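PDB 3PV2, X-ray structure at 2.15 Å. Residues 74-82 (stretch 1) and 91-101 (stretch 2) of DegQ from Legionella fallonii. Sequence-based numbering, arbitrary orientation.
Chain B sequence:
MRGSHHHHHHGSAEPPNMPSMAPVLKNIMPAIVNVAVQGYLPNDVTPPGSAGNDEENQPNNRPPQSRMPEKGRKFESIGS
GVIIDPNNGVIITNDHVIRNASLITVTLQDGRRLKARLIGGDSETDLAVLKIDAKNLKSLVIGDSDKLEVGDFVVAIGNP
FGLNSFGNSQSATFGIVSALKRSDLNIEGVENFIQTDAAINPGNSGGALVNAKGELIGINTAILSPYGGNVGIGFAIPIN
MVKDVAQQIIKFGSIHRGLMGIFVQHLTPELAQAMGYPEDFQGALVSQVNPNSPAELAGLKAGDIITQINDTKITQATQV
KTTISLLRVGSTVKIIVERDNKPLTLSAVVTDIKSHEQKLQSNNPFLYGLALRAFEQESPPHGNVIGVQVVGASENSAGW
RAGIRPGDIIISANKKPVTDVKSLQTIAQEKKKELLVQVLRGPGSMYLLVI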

# COMPACT_ATOMS: atom_id res chain seq x y z
N LYS B 74 26.87 -10.62 -17.28
CA LYS B 74 27.12 -11.69 -18.24
C LYS B 74 25.84 -12.01 -19.03
O LYS B 74 24.76 -12.07 -18.43
CB LYS B 74 27.63 -12.92 -17.46
CG LYS B 74 27.96 -14.17 -18.28
CD LYS B 74 29.05 -13.94 -19.31
CE LYS B 74 29.33 -15.21 -20.11
NZ LYS B 74 30.05 -16.22 -19.28
N PHE B 75 25.95 -12.18 -20.35
CA PHE B 75 24.79 -12.55 -21.19
C PHE B 75 25.12 -13.48 -22.35
O PHE B 75 26.28 -13.60 -22.76
CB PHE B 75 24.12 -11.31 -21.78
CG PHE B 75 24.83 -10.74 -22.99
CD1 PHE B 75 24.48 -11.14 -24.27
CD2 PHE B 75 25.82 -9.79 -22.84
CE1 PHE B 75 25.11 -10.60 -25.38
CE2 PHE B 75 26.47 -9.25 -23.94
CZ PHE B 75 26.11 -9.65 -25.21
N GLU B 76 24.07 -14.13 -22.87
CA GLU B 76 24.16 -14.78 -24.18
C GLU B 76 22.99 -14.44 -25.09
O GLU B 76 21.86 -14.13 -24.66
CB GLU B 76 24.44 -16.29 -24.12
CG GLU B 76 23.45 -17.18 -23.38
CD GLU B 76 24.15 -18.21 -22.47
OE1 GLU B 76 25.01 -17.80 -21.64
OE2 GLU B 76 23.85 -19.42 -22.56
N SER B 77 23.31 -14.47 -26.37
CA SER B 77 22.44 -14.00 -27.41
C SER B 77 22.48 -15.01 -28.55
O SER B 77 23.55 -15.41 -28.99
CB SER B 77 22.92 -12.64 -27.89
OG SER B 77 22.46 -12.40 -29.20
N ILE B 78 21.32 -15.45 -29.00
CA ILE B 78 21.28 -16.42 -30.07
C ILE B 78 20.51 -15.75 -31.19
O ILE B 78 19.47 -15.15 -30.92
CB ILE B 78 20.62 -17.71 -29.59
CG1 ILE B 78 21.39 -18.31 -28.40
CG2 ILE B 78 20.53 -18.73 -30.74
CD1 ILE B 78 22.65 -19.11 -28.77
N GLY B 79 21.03 -15.84 -32.42
CA GLY B 79 20.28 -15.54 -33.64
C GLY B 79 20.73 -16.37 -34.83
O GLY B 79 21.32 -17.44 -34.67
N SER B 80 20.42 -15.90 -36.03
CA SER B 80 20.77 -16.62 -37.20
C SER B 80 21.64 -15.78 -38.10
O SER B 80 21.93 -14.59 -37.84
CB SER B 80 19.54 -17.00 -37.94
OG SER B 80 18.65 -17.80 -37.13
N GLY B 81 22.09 -16.37 -39.18
CA GLY B 81 23.00 -15.63 -40.06
C GLY B 81 22.94 -16.36 -41.38
O GLY B 81 22.43 -17.47 -41.44
N VAL B 82 23.48 -15.74 -42.42
CA VAL B 82 23.36 -16.28 -43.78
C VAL B 82 24.70 -16.20 -44.45
O VAL B 82 25.32 -15.13 -44.43
CB VAL B 82 22.46 -15.43 -44.61
CG1 VAL B 82 22.23 -16.17 -45.96
CG2 VAL B 82 21.14 -15.18 -43.90
N ILE B 91 29.49 -14.15 -43.71
CA ILE B 91 28.21 -14.41 -43.14
C ILE B 91 27.59 -13.11 -42.71
O ILE B 91 28.26 -12.29 -42.05
CB ILE B 91 28.39 -15.21 -41.87
CG1 ILE B 91 28.81 -16.63 -42.20
CG2 ILE B 91 27.09 -15.20 -41.07
CD1 ILE B 91 29.06 -17.55 -40.93
N ILE B 92 26.33 -12.89 -43.04
CA ILE B 92 25.65 -11.67 -42.61
C ILE B 92 24.77 -12.00 -41.43
O ILE B 92 24.08 -13.02 -41.42
CB ILE B 92 24.75 -11.07 -43.74
CG1 ILE B 92 25.58 -10.60 -44.91
CG2 ILE B 92 24.03 -9.87 -43.27
CD1 ILE B 92 26.65 -9.65 -44.59
N THR B 93 24.70 -11.10 -40.49
CA THR B 93 23.72 -11.24 -39.45
C THR B 93 23.28 -9.88 -39.00
O THR B 93 23.65 -8.89 -39.63
CB THR B 93 24.25 -12.09 -38.30
OG1 THR B 93 23.15 -12.38 -37.41
CG2 THR B 93 25.45 -11.36 -37.55
N ASN B 94 22.46 -9.76 -37.96
CA ASN B 94 22.14 -8.42 -37.47
C ASN B 94 23.20 -7.87 -36.55
O ASN B 94 23.80 -8.61 -35.79
CB ASN B 94 20.91 -8.45 -36.65
CG ASN B 94 19.68 -8.83 -37.46
OD1 ASN B 94 19.40 -8.25 -38.54
ND2 ASN B 94 18.89 -9.74 -36.92
N ASP B 95 23.38 -6.55 -36.53
CA ASP B 95 24.27 -5.96 -35.51
C ASP B 95 23.80 -6.24 -34.08
O ASP B 95 24.61 -6.54 -33.20
CB ASP B 95 24.48 -4.44 -35.74
CG ASP B 95 25.72 -3.89 -35.03
OD1 ASP B 95 25.55 -2.95 -34.24
OD2 ASP B 95 26.86 -4.39 -35.26
N HIS B 96 22.49 -6.12 -33.82
CA HIS B 96 21.98 -6.36 -32.47
C HIS B 96 22.26 -7.78 -31.98
O HIS B 96 22.41 -7.98 -30.79
CB HIS B 96 20.51 -5.99 -32.31
CG HIS B 96 19.55 -7.01 -32.83
ND1 HIS B 96 18.87 -6.84 -34.00
CD2 HIS B 96 19.10 -8.18 -32.31
CE1 HIS B 96 18.06 -7.87 -34.20
NE2 HIS B 96 18.20 -8.71 -33.19
N VAL B 97 22.37 -8.75 -32.88
CA VAL B 97 22.71 -10.12 -32.48
C VAL B 97 24.12 -10.18 -31.86
O VAL B 97 24.35 -10.87 -30.85
CB VAL B 97 22.53 -11.10 -33.69
CG1 VAL B 97 23.13 -12.48 -33.46
CG2 VAL B 97 21.04 -11.24 -34.01
N ILE B 98 25.07 -9.50 -32.48
CA ILE B 98 26.47 -9.61 -32.07
C ILE B 98 27.03 -8.49 -31.21
O ILE B 98 28.18 -8.57 -30.81
CB ILE B 98 27.46 -9.86 -33.27
CG1 ILE B 98 27.46 -8.74 -34.31
CG2 ILE B 98 27.14 -11.19 -33.95
CD1 ILE B 98 27.97 -7.35 -33.85
N ARG B 99 26.26 -7.45 -30.93
CA ARG B 99 26.81 -6.35 -30.17
C ARG B 99 27.28 -6.80 -28.79
O ARG B 99 26.61 -7.62 -28.13
CB ARG B 99 25.82 -5.21 -30.00
CG ARG B 99 26.01 -4.12 -31.04
CD ARG B 99 25.39 -2.82 -30.62
NE ARG B 99 23.96 -2.96 -30.37
CZ ARG B 99 23.00 -2.82 -31.29
NH1 ARG B 99 23.30 -2.56 -32.56
NH2 ARG B 99 21.72 -2.95 -30.93
N ASN B 100 28.40 -6.22 -28.36
CA ASN B 100 29.03 -6.50 -27.08
C ASN B 100 29.55 -7.92 -26.98
O ASN B 100 29.70 -8.46 -25.89
CB ASN B 100 28.06 -6.21 -25.94
CG ASN B 100 27.56 -4.76 -25.96
OD1 ASN B 100 28.34 -3.82 -25.93
ND2 ASN B 100 26.24 -4.59 -26.00
N ALA B 101 29.85 -8.55 -28.10
CA ALA B 101 30.27 -9.92 -28.05
C ALA B 101 31.68 -9.96 -27.49
O ALA B 101 32.48 -9.13 -27.84
CB ALA B 101 30.24 -10.53 -29.43

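Stretch 1 is a single extended strand from K74 through V82, whereas stretch 2 changes form along its length: a strand at I91-T93, a short helix at D95-I98, and a turn that runs on to A101. The two strands run in opposing senses, with 140° between their N-to-C directions and a closest approach of 4.6 Å between axes. Within these stretches, regular pairing is limited to V82 and I92, an antiparallel hydrogen-bonded pair in which V82 N donates to I92 O at 3.0 Å and I92 N donates to V82 O at 2.8 Å. Two CA-H...O contacts flank these bonds, G81 CA to I92 O at 3.1 Å and I91 CA to V82 O at 3.2 Å, so each carbonyl of the pair also meets a neighboring alpha carbon.

Beyond T93 the backbone of stretch 2 turns into the helix, and hydroxyl groups take over the polar contacts. T93 OG1 donates to S80 O at 2.6 Å, a short bond made from a t rotamer with chi1 at -170°; threonine thus extends the attachment beyond the paired residues by a side-chain-to-backbone link. Farther back along stretch 1, S77 points its CB toward stretch 2 and OG donates to V97 O at 2.9 Å, tying the strand to a carbonyl of the helix. Serine suits this place because its short side chain puts a donor within reach of that carbonyl. S80, by contrast, points away, and its OG is hydrogen-bonded elsewhere in the structure.

The two glycines let the backbones come close. The CA atoms of G81 and T93 are 4.5 Å apart, and a CB on G81 would lie a tight 3.1 Å from I91 CG2 and 3.2 Å from I92 O. At G79 a CB would clash with V97 CG2 at 2.9 Å. The bare backbone instead leaves room for V97, whose CG1 sits 4.1 Å from G79 N; its branched side chain, with chi1 at 168°, fills the space beside the strand, and V97 has the largest area covered by the opposite stretch. V82 and I92 direct their CB atoms to the same face of the sheet, although the end of I92 leads away from stretch 1. Together with I91, they supply buried aliphatic surface around the backbone pairing.

F75 closes the contact at the turn. Its CB points toward stretch 2, and the ring reaches the backbone with CZ 3.6 Å from R99 O, which lies at the ring edge near its plane. The ring also packs against N100, with CE2 4.0 Å from N100 CB. This stretch of chain belongs to a type II turn from I98 to A101, with a weak bond from A101 N to I98 O at 3.2 Å. R99 sends its end away from stretch 1, and its NH1 forms a salt bridge with D95 OD1 at 2.8 Å, linking the helix to the residue just after it. In all, the contact buries 405 Å², summed over both sides.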